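Glutathione transferase (Phanerochaete chrysosporium, PDB 4F0C) probably conjugates glutathione to small molecules or uses it to reduce them, as a dimeric Ure2p-class transferase, and binds oxidized glutathione disulfide. Local coordinates at residues 47-50 with 51-54; 87-90 with 91-94; 99-102 with 103-107; 198-201 with 202-205. All coordinates share one frame; numbering follows the deposited sequence.

Interaction 1. Residues 47-50 with 51-54; sequences PSFT and KYNP
The carbonyl oxygen F49 O takes two backbone N-H groups, Y52 N at 2.8 Å and N53 N at 3.0 Å, where the short helix 47-50 of the thioredoxin-like N-terminal domain unwinds into the loop leading to strand 60-63. The two donors meet it differently: N53 N lies in the carbonyl plane, whereas Y52 N stands 54° out of it. Two residues earlier in the chain, P47 O accepts K51 N at 3.1 Å. F49 O thus takes an i+3 donor alongside an i+4 donor, and the helical pattern gives way to a turn.

K51 runs its extended chain back past the helix end, with CE 3.5 Å from S48 O, and its CG sits over one face of the Y52 ring near the rim. Y52 CG stands beside its own backbone N (chi1 -64°), which turns the ring back toward the helix, CE2 lying 3.5 Å from S48 O, and Y52 CD2 touches F49 CD1. Both rings meet F10, and Y52 packs further on V70 and I62 of the sheet. An alanine in place of Y52 would probably leave a gap between the K51 chain, the F49 ring and the sheet. F49 and N53 point the same way; N53 OD1 accepts from N55 N and ND2 donates to R57 O. T50 CA makes a CA-H...O contact of 3.2 Å with N53 O.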
loop_
_atom_site.group_PDB
_atom_site.type_symbol
_atom_site.label_atom_id
_atom_site.label_comp_id
_atom_site.label_asym_id
_atom_site.label_seq_id
_atom_site.Cartn_x
_atom_site.Cartn_y
_atom_site.Cartn_z
ATOM N N PRO A 47 -8.277 -5.019 22.847
ATOM C CA PRO A 47 -8.396 -6.447 22.510
ATOM C C PRO A 47 -9.655 -6.750 21.704
ATOM O O PRO A 47 -9.635 -7.611 20.822
ATOM C CB PRO A 47 -8.498 -7.125 23.885
ATOM C CG PRO A 47 -7.701 -6.229 24.792
ATOM C CD PRO A 47 -7.868 -4.817 24.256
ATOM N N SER A 48 -10.740 -6.042 21.993
ATOM C CA SER A 48 -11.993 -6.322 21.311
ATOM C C SER A 48 -11.924 -6.010 19.820
ATOM O O SER A 48 -12.674 -6.589 19.041
ATOM C CB SER A 48 -13.169 -5.599 21.974
ATOM O OG SER A 48 -13.010 -4.195 21.892
ATOM N N PHE A 49 -11.045 -5.102 19.402
ATOM C CA PHE A 49 -10.898 -4.866 17.970
ATOM C C PHE A 49 -9.603 -5.449 17.404
ATOM O O PHE A 49 -9.593 -5.909 16.269
ATOM C CB PHE A 49 -11.027 -3.386 17.579
ATOM C CG PHE A 49 -10.956 -3.155 16.100
ATOM C CD1 PHE A 49 -12.021 -3.494 15.287
ATOM C CD2 PHE A 49 -9.817 -2.626 15.511
ATOM C CE1 PHE A 49 -11.969 -3.301 13.918
ATOM C CE2 PHE A 49 -9.758 -2.424 14.144
ATOM C CZ PHE A 49 -10.820 -2.775 13.336
ATOM N N THR A 50 -8.530 -5.464 18.182
ATOM C CA THR A 50 -7.281 -6.031 17.662
ATOM C C THR A 50 -7.426 -7.531 17.415
ATOM O O THR A 50 -6.660 -8.126 16.649
ATOM C CB THR A 50 -6.033 -5.708 18.544
ATOM O OG1 THR A 50 -6.195 -6.264 19.853
ATOM C CG2 THR A 50 -5.844 -4.200 18.653
ATOM N N LYS A 51 -8.439 -8.140 18.028
ATOM C CA LYS A 51 -8.747 -9.541 17.724
ATOM C C LYS A 51 -9.173 -9.703 16.263
ATOM O O LYS A 51 -8.999 -10.776 15.667
ATOM C CB LYS A 51 -9.789 -10.125 18.705
ATOM C CG LYS A 51 -11.246 -9.748 18.427
ATOM C CD LYS A 51 -12.157 -10.295 19.555
ATOM C CE LYS A 51 -13.624 -9.964 19.311
ATOM N NZ LYS A 51 -14.445 -9.933 20.554
ATOM N N TYR A 52 -9.718 -8.630 15.682
ATOM C CA TYR A 52 -10.058 -8.602 14.257
ATOM C C TYR A 52 -8.923 -8.086 13.387
ATOM O O TYR A 52 -8.706 -8.586 12.296
ATOM C CB TYR A 52 -11.275 -7.724 14.013
ATOM C CG TYR A 52 -12.511 -8.273 14.689
ATOM C CD1 TYR A 52 -13.035 -9.508 14.311
ATOM C CD2 TYR A 52 -13.134 -7.578 15.711
ATOM C CE1 TYR A 52 -14.155 -10.033 14.932
ATOM C CE2 TYR A 52 -14.266 -8.100 16.346
ATOM C CZ TYR A 52 -14.768 -9.319 15.937
ATOM O OH TYR A 52 -15.876 -9.848 16.537
ATOM N N ASN A 53 -8.227 -7.056 13.858
ATOM C CA ASN A 53 -7.085 -6.523 13.117
ATOM C C ASN A 53 -5.938 -6.223 14.063
ATOM O O ASN A 53 -6.008 -5.268 14.843
ATOM C CB ASN A 53 -7.489 -5.260 12.320
ATOM C CG ASN A 53 -6.320 -4.682 11.527
ATOM O OD1 ASN A 53 -5.234 -5.239 11.568
ATOM N ND2 ASN A 53 -6.550 -3.584 10.782
ATOM N N PRO A 54 -4.861 -7.035 14.015
ATOM C CA PRO A 54 -3.774 -6.779 14.971
ATOM C C PRO A 54 -3.145 -5.409 14.764
ATOM O O PRO A 54 -2.557 -4.887 15.715
ATOM C CB PRO A 54 -2.751 -7.891 14.674
ATOM C CG PRO A 54 -3.083 -8.379 13.268
ATOM C CD PRO A 54 -4.579 -8.177 13.115
#

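Interaction 2. Residues 87-90 with 91-94; sequences PEHK and FSVS
The imidazole of H89 folds back over the 92-94 arm and receives S94 CB on one face, a CH-pi contact with the carbon 3.9 Å from the ring centroid and 20° off the normal. S92 OG lies at the ring edge, 3.7 Å from H89 CD2. The carbonyl oxygen V93 O comes within 3.4 Å of the same H89 CD2. P87 C lies more loosely over the opposite face, near the rim. With CG beside the backbone N (chi1 -55°), the imidazole is directed to the 92-94 arm. H89 itself has a left-handed backbone, which bends the chain sharply before K90.

The tight part lies at the bend. The F91 ring folds against the preceding peptide, K90 C over its face and K90 CB 3.6 Å from F91 CD2, and it is buried, as are S92 and V93. No hydrogen bond joins the two arms directly; H89 O and S92 O, 3.3 Å apart, are bridged by K165 NZ, while D86 receives K90 N, F91 N and S92 OG. By contrast, E88 and the extended K90 chain belong to the exposed side, the latter leading away from the turn.

The loop thus links helix 74-85 to helix 96-126, with F91 resting on E27 and L28 of helix 18-28 and V93 on D98, K99 and M102 of the following helix.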
loop_
_atom_site.group_PDB
_atom_site.type_symbol
_atom_site.label_atom_id
_atom_site.label_comp_id
_atom_site.label_asym_id
_atom_site.label_seq_id
_atom_site.Cartn_x
_atom_site.Cartn_y
_atom_site.Cartn_z
ATOM N N PRO A 87 -19.298 -12.509 -9.391
ATOM C CA PRO A 87 -19.045 -13.567 -10.384
ATOM C C PRO A 87 -19.260 -13.089 -11.832
ATOM O O PRO A 87 -18.749 -13.707 -12.780
ATOM C CB PRO A 87 -20.079 -14.656 -10.020
ATOM C CG PRO A 87 -21.197 -13.874 -9.364
ATOM C CD PRO A 87 -20.470 -12.821 -8.547
ATOM N N GLU A 88 -20.011 -12.017 -12.010
ATOM C CA GLU A 88 -20.185 -11.459 -13.352
ATOM C C GLU A 88 -19.156 -10.375 -13.687
ATOM O O GLU A 88 -19.235 -9.751 -14.764
ATOM C CB GLU A 88 -21.597 -10.917 -13.528
ATOM C CG GLU A 88 -22.652 -12.068 -13.490
ATOM C CD GLU A 88 -24.048 -11.621 -13.826
ATOM O OE1 GLU A 88 -24.700 -10.927 -13.005
ATOM O OE2 GLU A 88 -24.508 -12.022 -14.911
ATOM N N HIS A 89 -18.213 -10.166 -12.784
ATOM C CA HIS A 89 -17.126 -9.173 -12.980
ATOM C C HIS A 89 -17.703 -7.794 -13.340
ATOM O O HIS A 89 -17.257 -7.121 -14.292
ATOM C CB HIS A 89 -16.140 -9.676 -14.049
ATOM C CG HIS A 89 -15.577 -11.041 -13.748
ATOM N ND1 HIS A 89 -16.019 -12.183 -14.383
ATOM C CD2 HIS A 89 -14.650 -11.445 -12.851
ATOM C CE1 HIS A 89 -15.349 -13.227 -13.923
ATOM N NE2 HIS A 89 -14.523 -12.809 -12.985
ATOM N N LYS A 90 -18.714 -7.382 -12.577
ATOM C CA LYS A 90 -19.281 -6.047 -12.737
ATOM C C LYS A 90 -18.302 -4.954 -12.284
ATOM O O LYS A 90 -18.387 -3.819 -12.752
ATOM C CB LYS A 90 -20.583 -5.935 -11.937
ATOM C CG LYS A 90 -21.729 -6.808 -12.491
ATOM C CD LYS A 90 -22.898 -6.824 -11.511
ATOM C CE LYS A 90 -24.122 -7.506 -12.080
ATOM N NZ LYS A 90 -25.263 -7.366 -11.111
ATOM N N PHE A 91 -17.383 -5.300 -11.380
ATOM C CA PHE A 91 -16.436 -4.325 -10.815
ATOM C C PHE A 91 -15.058 -4.924 -10.707
ATOM O O PHE A 91 -14.282 -4.543 -9.826
ATOM C CB PHE A 91 -16.925 -3.857 -9.427
ATOM C CG PHE A 91 -18.303 -3.264 -9.474
ATOM C CD1 PHE A 91 -18.498 -1.995 -9.984
ATOM C CD2 PHE A 91 -19.407 -4.007 -9.093
ATOM C CE1 PHE A 91 -19.772 -1.445 -10.082
ATOM C CE2 PHE A 91 -20.687 -3.461 -9.190
ATOM C CZ PHE A 91 -20.861 -2.186 -9.697
ATOM N N SER A 92 -14.758 -5.891 -11.584
ATOM C CA SER A 92 -13.486 -6.634 -11.484
ATOM C C SER A 92 -13.251 -7.328 -12.830
ATOM O O SER A 92 -14.002 -7.097 -13.801
ATOM C CB SER A 92 -13.531 -7.652 -10.316
ATOM O OG SER A 92 -14.580 -8.611 -10.533
ATOM N N VAL A 93 -12.217 -8.156 -12.905
ATOM C CA VAL A 93 -11.767 -8.706 -14.186
ATOM C C VAL A 93 -11.535 -10.209 -14.113
ATOM O O VAL A 93 -11.361 -10.760 -13.022
ATOM C CB VAL A 93 -10.470 -7.989 -14.690
ATOM C CG1 VAL A 93 -10.787 -6.549 -15.100
ATOM C CG2 VAL A 93 -9.360 -7.986 -13.634
ATOM N N SER A 94 -11.498 -10.867 -15.268
ATOM C CA SER A 94 -11.388 -12.333 -15.271
ATOM C C SER A 94 -9.992 -12.885 -15.636
ATOM O O SER A 94 -9.543 -13.864 -15.039
ATOM C CB SER A 94 -12.467 -12.957 -16.161
ATOM O OG SER A 94 -12.370 -12.424 -17.449
#

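Interaction 3. Residues 99-102 with 103-107. With SO4 (sulfate ion), chain C.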
loop_
_atom_site.group_PDB
_atom_site.type_symbol
_atom_site.label_atom_id
_atom_site.label_comp_id
_atom_site.label_asym_id
_atom_site.label_seq_id
_atom_site.Cartn_x
_atom_site.Cartn_y
_atom_site.Cartn_z
ATOM N N LYS A 99 -6.148 -9.066 -14.085
ATOM C CA LYS A 99 -6.126 -9.124 -12.624
ATOM C C LYS A 99 -4.846 -8.547 -12.021
ATOM O O LYS A 99 -4.893 -7.833 -11.011
ATOM C CB LYS A 99 -6.296 -10.561 -12.124
ATOM C CG LYS A 99 -7.723 -11.100 -12.224
ATOM C CD LYS A 99 -7.747 -12.574 -11.771
ATOM C CE LYS A 99 -9.111 -13.203 -11.951
ATOM N NZ LYS A 99 -9.042 -14.622 -11.421
ATOM N N ILE A 100 -3.705 -8.883 -12.596
ATOM C CA ILE A 100 -2.461 -8.416 -11.992
ATOM C C ILE A 100 -2.314 -6.899 -12.154
ATOM O O ILE A 100 -1.777 -6.206 -11.264
ATOM C CB ILE A 100 -1.231 -9.169 -12.493
ATOM C CG1 ILE A 100 -0.003 -8.833 -11.623
ATOM C CG2 ILE A 100 -0.988 -8.945 -14.033
ATOM C CD1 ILE A 100 -0.160 -9.253 -10.143
ATOM N N ILE A 101 -2.820 -6.367 -13.265
ATOM C CA ILE A 101 -2.737 -4.915 -13.453
ATOM C C ILE A 101 -3.772 -4.209 -12.555
ATOM O O ILE A 101 -3.500 -3.142 -11.998
ATOM C CB ILE A 101 -2.936 -4.550 -14.956
ATOM C CG1 ILE A 101 -1.801 -5.159 -15.786
ATOM C CG2 ILE A 101 -3.044 -3.004 -15.145
ATOM C CD1 ILE A 101 -0.360 -4.756 -15.288
ATOM N N MET A 102 -4.945 -4.814 -12.374
ATOM C CA MET A 102 -5.890 -4.229 -11.409
ATOM C C MET A 102 -5.245 -4.186 -10.010
ATOM O O MET A 102 -5.383 -3.208 -9.256
ATOM C CB MET A 102 -7.205 -5.012 -11.405
ATOM C CG MET A 102 -8.324 -4.348 -10.576
ATOM S SD MET A 102 -9.850 -5.310 -10.568
ATOM C CE MET A 102 -9.392 -6.667 -9.479
ATOM N N THR A 103 -4.532 -5.254 -9.671
ATOM C CA THR A 103 -3.818 -5.329 -8.391
ATOM C C THR A 103 -2.698 -4.286 -8.279
ATOM O O THR A 103 -2.508 -3.663 -7.227
ATOM C CB THR A 103 -3.315 -6.759 -8.140
ATOM O OG1 THR A 103 -4.454 -7.585 -7.961
ATOM C CG2 THR A 103 -2.456 -6.867 -6.876
ATOM N N GLN A 104 -1.954 -4.108 -9.361
ATOM C CA GLN A 104 -0.932 -3.063 -9.412
ATOM C C GLN A 104 -1.526 -1.681 -9.078
ATOM O O GLN A 104 -0.986 -0.954 -8.265
ATOM C CB GLN A 104 -0.350 -3.024 -10.819
ATOM C CG GLN A 104 0.617 -1.848 -11.118
ATOM C CD GLN A 104 0.826 -1.711 -12.606
ATOM O OE1 GLN A 104 1.750 -2.307 -13.169
ATOM N NE2 GLN A 104 -0.090 -0.949 -13.280
ATOM N N TRP A 105 -2.637 -1.320 -9.731
ATOM C CA TRP A 105 -3.271 -0.039 -9.456
ATOM C C TRP A 105 -3.779 0.047 -8.016
ATOM O O TRP A 105 -3.711 1.112 -7.410
ATOM C CB TRP A 105 -4.379 0.260 -10.473
ATOM C CG TRP A 105 -3.755 0.734 -11.783
ATOM C CD1 TRP A 105 -3.548 -0.009 -12.909
ATOM C CD2 TRP A 105 -3.213 2.031 -12.037
ATOM N NE1 TRP A 105 -2.928 0.762 -13.877
ATOM C CE2 TRP A 105 -2.708 2.020 -13.357
ATOM C CE3 TRP A 105 -3.135 3.217 -11.278
ATOM C CZ2 TRP A 105 -2.120 3.154 -13.951
ATOM C CZ3 TRP A 105 -2.530 4.358 -11.863
ATOM C CH2 TRP A 105 -2.016 4.299 -13.179
ATOM N N LEU A 106 -4.291 -1.057 -7.475
ATOM C CA LEU A 106 -4.686 -1.075 -6.053
ATOM C C LEU A 106 -3.483 -0.821 -5.132
ATOM O O LEU A 106 -3.580 -0.069 -4.147
ATOM C CB LEU A 106 -5.383 -2.394 -5.663
ATOM C CG LEU A 106 -6.769 -2.556 -6.292
ATOM C CD1 LEU A 106 -7.255 -4.032 -6.206
ATOM C CD2 LEU A 106 -7.739 -1.627 -5.559
ATOM N N PHE A 107 -2.355 -1.445 -5.441
ATOM C CA PHE A 107 -1.146 -1.195 -4.653
ATOM C C PHE A 107 -0.703 0.246 -4.776
ATOM O O PHE A 107 -0.207 0.831 -3.798
ATOM C CB PHE A 107 0.001 -2.163 -4.995
ATOM C CG PHE A 107 -0.063 -3.451 -4.181
ATOM C CD1 PHE A 107 0.410 -3.482 -2.855
ATOM C CD2 PHE A 107 -0.654 -4.593 -4.706
ATOM C CE1 PHE A 107 0.311 -4.663 -2.083
ATOM C CE2 PHE A 107 -0.751 -5.776 -3.953
ATOM C CZ PHE A 107 -0.286 -5.814 -2.643
HETATM S S SO4 C . -0.597 0.341 -16.885
HETATM O O1 SO4 C . 0.351 0.439 -15.766
HETATM O O2 SO4 C . -0.389 -0.888 -17.620
HETATM O O3 SO4 C . -2.014 0.199 -16.476
HETATM O O4 SO4 C . -0.428 1.528 -17.674
HETATM O O HOH W 1 -6.632 -8.124 -9.171
#
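Four successive i to i+4 backbone bonds, from T103 N to K99 O through to L106 N to M102 O, keep this stretch of helix 96-126 regular, the shortest being Q104 N to I100 O at 2.8 Å. I101, Q104 and W105 line one flank. I101 CG2 touches W105 CD1 at 3.8 Å in the plane of the indole, and I101 CD1 lies 3.9 Å from Q104 OE1. Turned with CG beside its backbone N (chi1 -78°), W105 lies alongside I101 and presents NE1 to a sulfate, 2.8 Å from SO4 O3 in a nearly straight bond of 168°. Q104, extended from CG onward, gives NE2 to SO4 O1 at 2.9 Å. R158 NH2 of the same chain and W72 NE1 of the second subunit also bond the anion, and Q104 OE1 accepts from the backbone N of that W72. On another flank, a water bridges K99 O and T103 OG1. M102 and L106 pack on I168 and L79, while the F107 ring stacks on F107 of the second subunit.

The sulfate probably comes from the crystallisation liquor, yet its four donors, drawn from both chains, are consistent with a polar site at the dimer interface that can hold an anion, set among otherwise largely apolar packing.

Interaction 4. Residues 198-201 with 202-205; sequences PSVH and RWHT
R202 N, W203 N, H204 N and T205 N each donate to the carbonyl four residues back, P198 O, S199 O, V200 O and H201 O, forming the first turns of helix 198-209. One side-chain bond joins them. T205 OG1 donates to H201 O at 2.7 Å, and T205 N reaches the same oxygen at 2.8 Å from the opposite face of its plane, so this carbonyl is doubly held.

Flat groups make the next set. T205 OG1 sits over one face of the H201 ring, 3.4 Å from H201 NE2; with H201 CG anti to its backbone N (chi1 173°), the imidazole lies across the hydroxyl. An alanine here is likely to leave one flank of the T205 hydroxyl bare and to take away the ring that meets F193. The R202 guanidinium lays a face over S199 O, with R202 CZ 3.9 Å from that oxygen, and V200 O lies at the edge of the W203 indole.

The apolar contact is V200 CG1 on W203 CE3 at 4.0 Å.

Polar ties lead outward: R202 NH1 bonds to L155 O, W203 NE1 to D170 OD1, and S199 OG and V200 N both to the E152 carboxylate, which joins helix 198-209 to helix 134-155 within the all-helical C-terminal domain of the glutathione transferase fold.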
loop_
_atom_site.group_PDB
_atom_site.type_symbol
_atom_site.label_atom_id
_atom_site.label_comp_id
_atom_site.label_asym_id
_atom_site.label_seq_id
_atom_site.Cartn_x
_atom_site.Cartn_y
_atom_site.Cartn_z
ATOM N N PRO A 198 -7.993 17.874 -15.886
ATOM C CA PRO A 198 -9.323 17.677 -16.471
ATOM C C PRO A 198 -9.714 16.211 -16.673
ATOM O O PRO A 198 -10.883 15.888 -16.516
ATOM C CB PRO A 198 -9.262 18.443 -17.807
ATOM C CG PRO A 198 -7.819 18.683 -18.063
ATOM C CD PRO A 198 -7.128 18.718 -16.731
ATOM N N SER A 199 -8.761 15.349 -17.024
ATOM C CA SER A 199 -9.055 13.921 -17.150
ATOM C C SER A 199 -9.369 13.289 -15.790
ATOM O O SER A 199 -10.291 12.446 -15.669
ATOM C CB SER A 199 -7.874 13.191 -17.804
ATOM O OG SER A 199 -7.547 13.832 -19.039
ATOM N N VAL A 200 -8.581 13.632 -14.771
ATOM C CA VAL A 200 -8.877 13.137 -13.425
ATOM C C VAL A 200 -10.251 13.648 -12.987
ATOM O O VAL A 200 -11.020 12.911 -12.361
ATOM C CB VAL A 200 -7.792 13.546 -12.392
ATOM C CG1 VAL A 200 -8.100 12.908 -11.019
ATOM C CG2 VAL A 200 -6.388 13.098 -12.894
ATOM N N HIS A 201 -10.563 14.901 -13.326
ATOM C CA HIS A 201 -11.877 15.448 -12.975
ATOM C C HIS A 201 -13.005 14.677 -13.670
ATOM O O HIS A 201 -14.043 14.405 -13.056
ATOM C CB HIS A 201 -11.957 16.935 -13.324
ATOM C CG HIS A 201 -13.328 17.533 -13.154
ATOM N ND1 HIS A 201 -14.197 17.722 -14.210
ATOM C CD2 HIS A 201 -13.964 18.010 -12.056
ATOM C CE1 HIS A 201 -15.317 18.270 -13.765
ATOM N NE2 HIS A 201 -15.198 18.465 -12.465
ATOM N N ARG A 202 -12.815 14.367 -14.956
ATOM C CA ARG A 202 -13.828 13.618 -15.728
ATOM C C ARG A 202 -14.124 12.276 -15.065
ATOM O O ARG A 202 -15.283 11.898 -14.850
ATOM C CB ARG A 202 -13.305 13.350 -17.140
ATOM C CG ARG A 202 -14.235 12.542 -18.037
ATOM C CD ARG A 202 -13.445 11.826 -19.150
ATOM N NE ARG A 202 -12.739 10.645 -18.664
ATOM C CZ ARG A 202 -11.432 10.424 -18.831
ATOM N NH1 ARG A 202 -10.670 11.318 -19.485
ATOM N NH2 ARG A 202 -10.891 9.297 -18.371
ATOM N N TRP A 203 -13.052 11.557 -14.747
ATOM C CA TRP A 203 -13.149 10.215 -14.172
ATOM C C TRP A 203 -13.726 10.257 -12.768
ATOM O O TRP A 203 -14.638 9.483 -12.427
ATOM C CB TRP A 203 -11.740 9.642 -14.178
ATOM C CG TRP A 203 -11.361 8.389 -13.395
ATOM C CD1 TRP A 203 -11.590 7.096 -13.748
ATOM C CD2 TRP A 203 -10.512 8.349 -12.241
ATOM N NE1 TRP A 203 -10.963 6.236 -12.860
ATOM C CE2 TRP A 203 -10.278 6.990 -11.936
ATOM C CE3 TRP A 203 -9.921 9.341 -11.432
ATOM C CZ2 TRP A 203 -9.495 6.591 -10.846
ATOM C CZ3 TRP A 203 -9.139 8.944 -10.353
ATOM C CH2 TRP A 203 -8.934 7.581 -10.071
ATOM N N HIS A 204 -13.202 11.158 -11.944
ATOM C CA HIS A 204 -13.720 11.309 -10.574
ATOM C C HIS A 204 -15.197 11.675 -10.611
ATOM O O HIS A 204 -16.003 11.144 -9.854
ATOM C CB HIS A 204 -12.934 12.380 -9.814
ATOM C CG HIS A 204 -13.342 12.522 -8.380
ATOM N ND1 HIS A 204 -12.989 11.603 -7.414
ATOM C CD2 HIS A 204 -14.070 13.474 -7.749
ATOM C CE1 HIS A 204 -13.495 11.979 -6.248
ATOM N NE2 HIS A 204 -14.149 13.114 -6.422
ATOM N N THR A 205 -15.581 12.579 -11.508
ATOM C CA THR A 205 -16.977 13.003 -11.552
ATOM C C THR A 205 -17.873 11.857 -11.978
ATOM O O THR A 205 -18.985 11.699 -11.463
ATOM C CB THR A 205 -17.167 14.235 -12.492
ATOM O OG1 THR A 205 -16.388 15.311 -11.972
ATOM C CG2 THR A 205 -18.658 14.660 -12.600
#

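Overall arrangement
From the N terminus, the four contacts follow one another in series, and none nests within or crosses another. Interaction 1 closes the turn between helix 47-50 and the loop to strand 60-63, beside the thioredoxin-like sheet. Interaction 2 closes the loop joining helix 74-85 to helix 96-126, and interaction 3 begins just beyond it: these two touch, V93 CG2 and S92 CA both packing on M102 SD. Interaction 3 also faces the second subunit. Interaction 4 opens helix 198-209, its centre about 20 Å from that of interaction 3 and about 38 Å from that of interaction 1, on the opposite side of the chain's centre. R158 relates interactions 3 and 4, bonding the sulfate and, weakly, R202.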